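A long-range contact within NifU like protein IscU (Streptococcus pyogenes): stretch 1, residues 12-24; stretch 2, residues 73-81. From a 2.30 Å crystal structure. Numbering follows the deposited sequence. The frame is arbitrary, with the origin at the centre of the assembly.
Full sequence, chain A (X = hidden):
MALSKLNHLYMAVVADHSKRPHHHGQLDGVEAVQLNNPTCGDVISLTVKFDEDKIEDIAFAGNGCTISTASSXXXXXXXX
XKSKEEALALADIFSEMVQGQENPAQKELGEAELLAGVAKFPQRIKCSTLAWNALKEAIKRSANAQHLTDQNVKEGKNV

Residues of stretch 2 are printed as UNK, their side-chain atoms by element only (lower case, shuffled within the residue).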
# COMPACT_ATOMS: atom_id res chain seq x y z
N ALA A 12 -10.19 -1.15 -14.57
CA ALA A 12 -9.10 -1.94 -15.14
C ALA A 12 -7.80 -1.72 -14.37
O ALA A 12 -7.02 -2.64 -14.20
CB ALA A 12 -8.92 -1.59 -16.59
N VAL A 13 -7.58 -0.52 -13.87
CA VAL A 13 -6.37 -0.23 -13.11
C VAL A 13 -6.42 -0.88 -11.72
O VAL A 13 -5.45 -1.47 -11.29
CB VAL A 13 -6.11 1.30 -13.05
CG1 VAL A 13 -5.00 1.63 -12.09
CG2 VAL A 13 -5.76 1.80 -14.45
N VAL A 14 -7.56 -0.82 -11.06
CA VAL A 14 -7.71 -1.45 -9.76
C VAL A 14 -7.68 -2.98 -9.90
O VAL A 14 -7.03 -3.66 -9.11
CB VAL A 14 -9.01 -1.05 -9.10
CG1 VAL A 14 -9.23 -1.86 -7.82
CG2 VAL A 14 -9.05 0.46 -8.83
N ALA A 15 -8.39 -3.51 -10.89
CA ALA A 15 -8.33 -4.93 -11.20
C ALA A 15 -6.92 -5.45 -11.49
O ALA A 15 -6.56 -6.52 -11.03
CB ALA A 15 -9.26 -5.26 -12.35
N ASP A 16 -6.14 -4.66 -12.24
CA ASP A 16 -4.77 -5.02 -12.58
C ASP A 16 -3.89 -5.11 -11.37
O ASP A 16 -2.99 -5.93 -11.34
CB ASP A 16 -4.16 -3.98 -13.52
CG ASP A 16 -2.73 -4.33 -13.97
OD1 ASP A 16 -2.55 -5.32 -14.72
OD2 ASP A 16 -1.72 -3.68 -13.59
N HIS A 17 -4.12 -4.24 -10.38
CA HIS A 17 -3.32 -4.26 -9.18
C HIS A 17 -3.69 -5.46 -8.29
O HIS A 17 -2.86 -5.94 -7.53
CB HIS A 17 -3.46 -2.95 -8.40
CG HIS A 17 -2.56 -1.86 -8.88
ND1 HIS A 17 -1.20 -1.88 -8.66
CD2 HIS A 17 -2.82 -0.71 -9.55
CE1 HIS A 17 -0.65 -0.81 -9.20
NE2 HIS A 17 -1.62 -0.07 -9.74
N SER A 18 -4.93 -5.93 -8.37
CA SER A 18 -5.37 -7.03 -7.51
C SER A 18 -5.03 -8.37 -8.16
O SER A 18 -4.65 -9.30 -7.49
CB SER A 18 -6.87 -6.95 -7.24
OG SER A 18 -7.58 -6.57 -8.42
N LYS A 19 -5.17 -8.46 -9.48
CA LYS A 19 -4.93 -9.72 -10.17
C LYS A 19 -3.44 -9.92 -10.49
O LYS A 19 -2.92 -11.01 -10.35
CB LYS A 19 -5.78 -9.79 -11.44
CG LYS A 19 -7.30 -9.90 -11.22
CD LYS A 19 -8.08 -9.47 -12.49
CE LYS A 19 -9.62 -9.61 -12.36
NZ LYS A 19 -10.36 -9.11 -13.59
N ARG A 20 -2.76 -8.86 -10.91
CA ARG A 20 -1.34 -8.91 -11.27
C ARG A 20 -0.51 -7.90 -10.46
O ARG A 20 0.06 -6.95 -11.03
CB ARG A 20 -1.20 -8.65 -12.77
CG ARG A 20 0.18 -8.93 -13.35
CD ARG A 20 0.25 -8.74 -14.87
NE ARG A 20 1.39 -7.92 -15.30
CZ ARG A 20 2.14 -8.16 -16.37
NH1 ARG A 20 1.90 -9.20 -17.18
NH2 ARG A 20 3.16 -7.35 -16.66
N PRO A 21 -0.43 -8.11 -9.14
CA PRO A 21 0.29 -7.20 -8.25
C PRO A 21 1.69 -6.82 -8.73
O PRO A 21 2.41 -7.63 -9.28
CB PRO A 21 0.41 -8.00 -6.96
CG PRO A 21 -0.78 -8.89 -6.98
CD PRO A 21 -1.05 -9.22 -8.40
N HIS A 22 2.02 -5.56 -8.48
CA HIS A 22 3.33 -4.98 -8.73
C HIS A 22 4.23 -5.26 -7.55
O HIS A 22 3.76 -5.36 -6.41
CB HIS A 22 3.18 -3.47 -8.86
CG HIS A 22 2.46 -3.05 -10.09
ND1 HIS A 22 1.87 -3.95 -10.95
CD2 HIS A 22 2.25 -1.82 -10.62
CE1 HIS A 22 1.33 -3.29 -11.96
NE2 HIS A 22 1.54 -2.00 -11.78
N HIS A 23 5.53 -5.35 -7.81
CA HIS A 23 6.48 -5.60 -6.73
C HIS A 23 5.98 -6.76 -5.84
O HIS A 23 5.88 -6.61 -4.62
CB HIS A 23 6.69 -4.32 -5.91
CG HIS A 23 7.24 -3.18 -6.71
ND1 HIS A 23 8.29 -2.40 -6.27
CD2 HIS A 23 6.90 -2.69 -7.93
CE1 HIS A 23 8.56 -1.48 -7.17
NE2 HIS A 23 7.74 -1.64 -8.19
N HIS A 24 5.65 -7.89 -6.48
CA HIS A 24 5.10 -9.05 -5.80
C HIS A 24 6.23 -10.05 -5.57
O HIS A 24 7.22 -10.04 -6.29
CB HIS A 24 4.00 -9.71 -6.64
CG HIS A 24 3.14 -10.68 -5.88
ND1 HIS A 24 2.52 -10.37 -4.69
CD2 HIS A 24 2.79 -11.96 -6.16
CE1 HIS A 24 1.83 -11.41 -4.26
NE2 HIS A 24 1.98 -12.39 -5.14
N UNK A 73 -0.27 -3.35 -3.70
CA UNK A 73 0.45 -3.22 -4.95
C UNK A 73 0.70 -1.74 -5.23
O UNK A 73 1.82 -1.33 -5.52
c UNK A 73 -0.34 -3.91 -6.05
o UNK A 73 0.17 -3.60 -7.32
N UNK A 74 -0.33 -0.93 -5.09
CA UNK A 74 -0.21 0.51 -5.32
C UNK A 74 0.71 1.21 -4.29
O UNK A 74 1.46 2.13 -4.62
c UNK A 74 -2.54 0.67 -6.40
s UNK A 74 -4.43 1.00 -5.91
c UNK A 74 -1.60 1.13 -5.29
c UNK A 74 -5.29 1.01 -7.70
N UNK A 75 0.67 0.76 -3.05
CA UNK A 75 1.57 1.27 -2.02
C UNK A 75 3.05 1.12 -2.46
O UNK A 75 3.82 2.07 -2.32
c UNK A 75 2.18 0.99 0.46
c UNK A 75 1.30 0.55 -0.71
c UNK A 75 3.33 -1.83 0.78
s UNK A 75 3.91 0.07 0.47
N UNK A 76 3.42 -0.02 -3.02
CA UNK A 76 4.80 -0.26 -3.44
C UNK A 76 5.24 0.73 -4.51
O UNK A 76 6.35 1.22 -4.48
c UNK A 76 5.03 -1.69 -4.00
c UNK A 76 4.49 -2.77 -3.07
o UNK A 76 4.34 -1.86 -5.25
N UNK A 77 4.36 0.99 -5.47
CA UNK A 77 4.66 1.92 -6.52
C UNK A 77 4.92 3.30 -5.91
O UNK A 77 5.81 4.03 -6.36
o UNK A 77 2.48 0.87 -9.31
o UNK A 77 4.27 0.01 -8.54
c UNK A 77 3.41 0.91 -8.49
c UNK A 77 3.49 2.04 -7.49
N UNK A 78 4.13 3.65 -4.90
CA UNK A 78 4.12 5.02 -4.35
C UNK A 78 5.30 5.35 -3.47
O UNK A 78 5.61 6.52 -3.28
c UNK A 78 2.83 5.26 -3.54
N UNK A 79 5.94 4.33 -2.91
CA UNK A 79 6.94 4.54 -1.88
C UNK A 79 8.37 4.20 -2.32
O UNK A 79 9.33 4.56 -1.64
c UNK A 79 5.20 4.10 -0.11
c UNK A 79 6.60 3.74 -0.60
c UNK A 79 6.74 2.25 -0.82
N UNK A 80 8.48 3.50 -3.45
CA UNK A 80 9.75 2.98 -3.89
C UNK A 80 10.70 4.15 -4.11
O UNK A 80 10.45 5.04 -4.94
c UNK A 80 12.11 1.76 -5.25
c UNK A 80 10.77 1.11 -5.34
c UNK A 80 9.57 2.05 -5.15
c UNK A 80 9.29 2.85 -6.42
N UNK A 81 11.77 4.16 -3.32
CA UNK A 81 12.83 5.13 -3.42
C UNK A 81 12.52 6.43 -2.74
O UNK A 81 12.88 7.48 -3.27

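Position 73 carries two side-chain atoms, one carbon and then one oxygen. The oxygen lies 2.6 Å from ND1 of His17 and 2.9 Å from the backbone N of His22, and both are hydrogen bonds. A single carbon bearing a hydroxyl is serine, Ser73. His22 N donates to OG at a nearly linear 172°, whereas either partner could be the donor between OG and His17 ND1.

Position 74 has an unbranched chain of two carbons, a sulfur and a terminal carbon. Its CA-to-CB bond points sideways, but the end of the side chain comes nearer to stretch 1. The second carbon sits over one face of the His17 ring, 3.4 Å from the ring centroid and 7° off the normal, a CH-pi contact. Farther along, the terminal carbon packs 4.0 Å from CG2 of Val14 and 4.4 Å from CG1 of Val13. The chain defines methionine, Met74.

Position 75 shows the same composition, two carbons, sulfur and carbon in an unbranched chain. It is buried but makes no contact with stretch 1, and is therefore also methionine by its atoms alone, Met75.

At position 76 the first carbon carries one oxygen and one carbon. The oxygen approaches CB of His23 at 3.5 Å, yet its hydrogen bond runs within its own helix, to the backbone O of Ser73 at 2.6 Å. The branching is that of threonine, Thr76.

Position 77 has two carbons, the second bearing two oxygens. This group reaches the edges of two imidazoles, with one oxygen 3.0 Å from CD2 of His22 and 3.6 Å from CE1 of His17. Such a short carboxylate is aspartate, Asp77.

Position 78 has one side-chain carbon, out of reach of stretch 1, and is alanine, Ala78. Position 79 has three carbons, the first carrying the other two; likewise out of reach, it is valine, Val79.

Position 80 has four carbons, forked at the first with one arm two carbons long. The inner carbon of that arm lies 3.9 Å from CE1 of His23, at the ring edge. The fork identifies isoleucine, Ile80. Position 81 has no side-chain atoms, makes no contact with stretch 1 and is glycine; the positive phi of Gly81 (82°) favours this residue.

The two helices run nearly perpendicular, at 97°, with axes 10.4 Å apart at closest approach. His17 and Met74 fill space between the helices, and the loop after the first helix adds further contacts. The hydroxyl of Ser73 ties the His17 side chain and the His22 backbone together, while Met74 covers a face of the His17 ring and extends to the valines. Asp77 and Ile80 continue the contact along the loop histidines, and the two stretches together bury 484 Å².

Stretch 2, residues 73-81: SMMTDAVIG
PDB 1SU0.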